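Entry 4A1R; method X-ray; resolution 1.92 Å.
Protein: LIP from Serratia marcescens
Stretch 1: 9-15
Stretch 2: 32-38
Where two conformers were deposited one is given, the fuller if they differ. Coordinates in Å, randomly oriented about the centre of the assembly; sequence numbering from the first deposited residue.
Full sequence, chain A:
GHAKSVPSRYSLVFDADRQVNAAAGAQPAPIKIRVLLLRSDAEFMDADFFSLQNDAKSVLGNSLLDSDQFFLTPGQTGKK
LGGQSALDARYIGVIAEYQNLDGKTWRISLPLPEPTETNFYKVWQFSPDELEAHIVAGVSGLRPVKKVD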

# COMPACT_ATOMS: atom_id res chain seq x y z
N ARG A 9 -14.53 -2.30 -2.93
CA ARG A 9 -13.50 -1.26 -2.83
C ARG A 9 -12.66 -1.34 -1.58
O ARG A 9 -12.96 -2.10 -0.64
CB ARG A 9 -14.05 0.15 -3.09
CG ARG A 9 -15.33 0.59 -2.40
CD ARG A 9 -15.84 1.92 -2.98
NE ARG A 9 -14.83 3.01 -2.91
CZ ARG A 9 -14.13 3.50 -3.95
NH1 ARG A 9 -14.30 3.04 -5.17
NH2 ARG A 9 -13.25 4.46 -3.74
N TYR A 10 -11.54 -0.60 -1.58
CA TYR A 10 -10.60 -0.61 -0.44
C TYR A 10 -10.17 0.80 -0.15
O TYR A 10 -10.27 1.70 -1.01
CB TYR A 10 -9.37 -1.48 -0.76
CG TYR A 10 -8.53 -0.91 -1.90
CD1 TYR A 10 -8.82 -1.25 -3.21
CD2 TYR A 10 -7.48 -0.00 -1.66
CE1 TYR A 10 -8.13 -0.71 -4.27
CE2 TYR A 10 -6.76 0.55 -2.72
CZ TYR A 10 -7.10 0.18 -4.04
OH TYR A 10 -6.43 0.64 -5.15
N SER A 11 -9.66 1.02 1.06
CA SER A 11 -8.92 2.25 1.32
C SER A 11 -7.90 2.09 2.43
O SER A 11 -8.03 1.21 3.33
CB SER A 11 -9.84 3.42 1.60
OG SER A 11 -10.32 3.36 2.91
N LEU A 12 -6.86 2.92 2.34
CA LEU A 12 -5.76 2.93 3.30
C LEU A 12 -5.68 4.31 3.87
O LEU A 12 -5.72 5.31 3.12
CB LEU A 12 -4.45 2.60 2.57
CG LEU A 12 -4.34 1.24 1.89
CD1 LEU A 12 -2.98 1.01 1.24
CD2 LEU A 12 -4.58 0.16 2.91
N VAL A 13 -5.53 4.40 5.19
CA VAL A 13 -5.39 5.68 5.82
C VAL A 13 -3.97 5.80 6.35
O VAL A 13 -3.52 4.94 7.10
CB VAL A 13 -6.35 5.83 7.01
CG1 VAL A 13 -6.31 7.27 7.49
CG2 VAL A 13 -7.77 5.46 6.63
N PHE A 14 -3.27 6.88 6.00
CA PHE A 14 -1.82 6.99 6.26
C PHE A 14 -1.55 8.07 7.29
O PHE A 14 -2.15 9.16 7.24
CB PHE A 14 -1.02 7.27 4.97
CG PHE A 14 -0.92 6.10 4.05
CD1 PHE A 14 -1.94 5.82 3.12
CD2 PHE A 14 0.19 5.27 4.09
CE1 PHE A 14 -1.86 4.73 2.28
CE2 PHE A 14 0.28 4.17 3.25
CZ PHE A 14 -0.73 3.91 2.33
N ASP A 15 -0.69 7.72 8.24
CA ASP A 15 -0.02 8.65 9.14
C ASP A 15 1.49 8.57 8.82
O ASP A 15 2.00 7.49 8.52
CB ASP A 15 -0.18 8.21 10.62
CG ASP A 15 -1.58 8.45 11.17
OD1 ASP A 15 -2.50 8.86 10.42
OD2 ASP A 15 -1.76 8.25 12.39
N LYS A 32 6.98 9.85 -1.15
CA LYS A 32 6.09 9.34 -2.19
C LYS A 32 5.61 7.95 -1.79
O LYS A 32 6.45 7.07 -1.50
CB LYS A 32 6.77 9.27 -3.58
CG LYS A 32 5.84 8.72 -4.69
CD LYS A 32 6.52 8.63 -6.06
CE LYS A 32 6.35 9.95 -6.83
NZ LYS A 32 6.39 9.62 -8.29
N ILE A 33 4.29 7.77 -1.80
CA ILE A 33 3.67 6.49 -1.49
C ILE A 33 3.01 5.97 -2.74
O ILE A 33 2.25 6.70 -3.38
CB ILE A 33 2.61 6.62 -0.39
CG1 ILE A 33 3.16 7.32 0.87
CG2 ILE A 33 1.99 5.25 -0.06
CD1 ILE A 33 4.16 6.50 1.67
N ARG A 34 3.32 4.73 -3.10
CA ARG A 34 2.57 4.09 -4.19
C ARG A 34 1.70 2.95 -3.68
O ARG A 34 2.07 2.26 -2.75
CB ARG A 34 3.53 3.64 -5.28
CG ARG A 34 4.37 4.78 -5.85
CD ARG A 34 5.34 4.26 -6.88
NE ARG A 34 4.64 3.64 -8.00
CZ ARG A 34 5.22 2.89 -8.95
NH1 ARG A 34 6.52 2.63 -8.92
NH2 ARG A 34 4.47 2.39 -9.92
N VAL A 35 0.53 2.77 -4.29
CA VAL A 35 -0.38 1.73 -3.85
C VAL A 35 -0.71 0.96 -5.10
O VAL A 35 -1.14 1.56 -6.09
CB VAL A 35 -1.66 2.30 -3.17
CG1 VAL A 35 -2.68 1.18 -2.92
CG2 VAL A 35 -1.33 2.98 -1.85
N LEU A 36 -0.45 -0.35 -5.07
CA LEU A 36 -0.62 -1.16 -6.24
C LEU A 36 -1.66 -2.26 -5.99
O LEU A 36 -1.61 -2.95 -4.98
CB LEU A 36 0.73 -1.78 -6.67
CG LEU A 36 1.86 -0.86 -7.19
CD1 LEU A 36 2.40 0.05 -6.11
CD2 LEU A 36 3.01 -1.72 -7.67
N LEU A 37 -2.60 -2.42 -6.92
CA LEU A 37 -3.50 -3.54 -6.85
C LEU A 37 -2.90 -4.73 -7.59
O LEU A 37 -2.51 -4.62 -8.78
CB LEU A 37 -4.86 -3.13 -7.43
CG LEU A 37 -5.99 -4.13 -7.22
CD1 LEU A 37 -6.47 -4.06 -5.77
CD2 LEU A 37 -7.12 -3.79 -8.18
N LEU A 38 -2.80 -5.86 -6.89
CA LEU A 38 -2.04 -6.99 -7.37
C LEU A 38 -2.84 -8.29 -7.41
O LEU A 38 -3.59 -8.60 -6.47
CB LEU A 38 -0.79 -7.22 -6.48
CG LEU A 38 0.20 -6.05 -6.30
CD1 LEU A 38 1.16 -6.38 -5.16
CD2 LEU A 38 0.97 -5.70 -7.57
O HOH W 1 -3.75 1.08 -6.84

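Strands 9-15 and 32-38 of LIP run nearly antiparallel, their N-to-C directions 158° apart, but their axes come no closer than 10.3 Å. That spacing is too wide for backbone pairing, and no direct hydrogen bond joins the two strands; side chains fill the gap between them. The register pairs Tyr-10 with Leu-37, Leu-12 with Val-35 and Phe-14 with Ile-33, with CA atoms 9.0 to 10.0 Å apart. Alternation along each extended strand selects the participants: Tyr-10, Leu-12 and Phe-14 point toward the second strand, Ile-33 and Val-35 toward the first, while Arg-34 and Leu-36 point away.

Apolar packing accounts for all the direct contacts. Val-35 is the hub, touching three residues and having the largest covered area, 63 Å². Both methyls reach Leu-12 CD1, Val-35 CG2 at 4.0 Å and Val-35 CG1 at 4.2 Å; Val-35 CG1 also lies 4.1 Å from Tyr-10 CE2, and Val-35 CG2 lies 4.3 Å from Phe-14 CZ. At one end of the contact, Phe-14 (chi1 m) brings CZ to 3.9 Å from Ile-33 CG2, so the tip of its ring meets both branched residues obliquely. At the other end, Tyr-10 (chi1 p) places CE1 4.0 Å from Leu-37 CD1, again with an oblique approach to the ring. The CA-to-CB bond of Leu-37 points sideways, but the end of its side chain comes nearer and completes this contact. Together the strands bury 257 Å², counting both sides.

One polar link is mediated by water. Water 1 donates to Tyr-10 OH at 3.2 Å and to Val-35 O at 2.8 Å, bridging a side-chain hydroxyl and a backbone carbonyl. Tyr-10 thus combines ring packing against Val-35 with a solvent-mediated connection to the same residue's main chain.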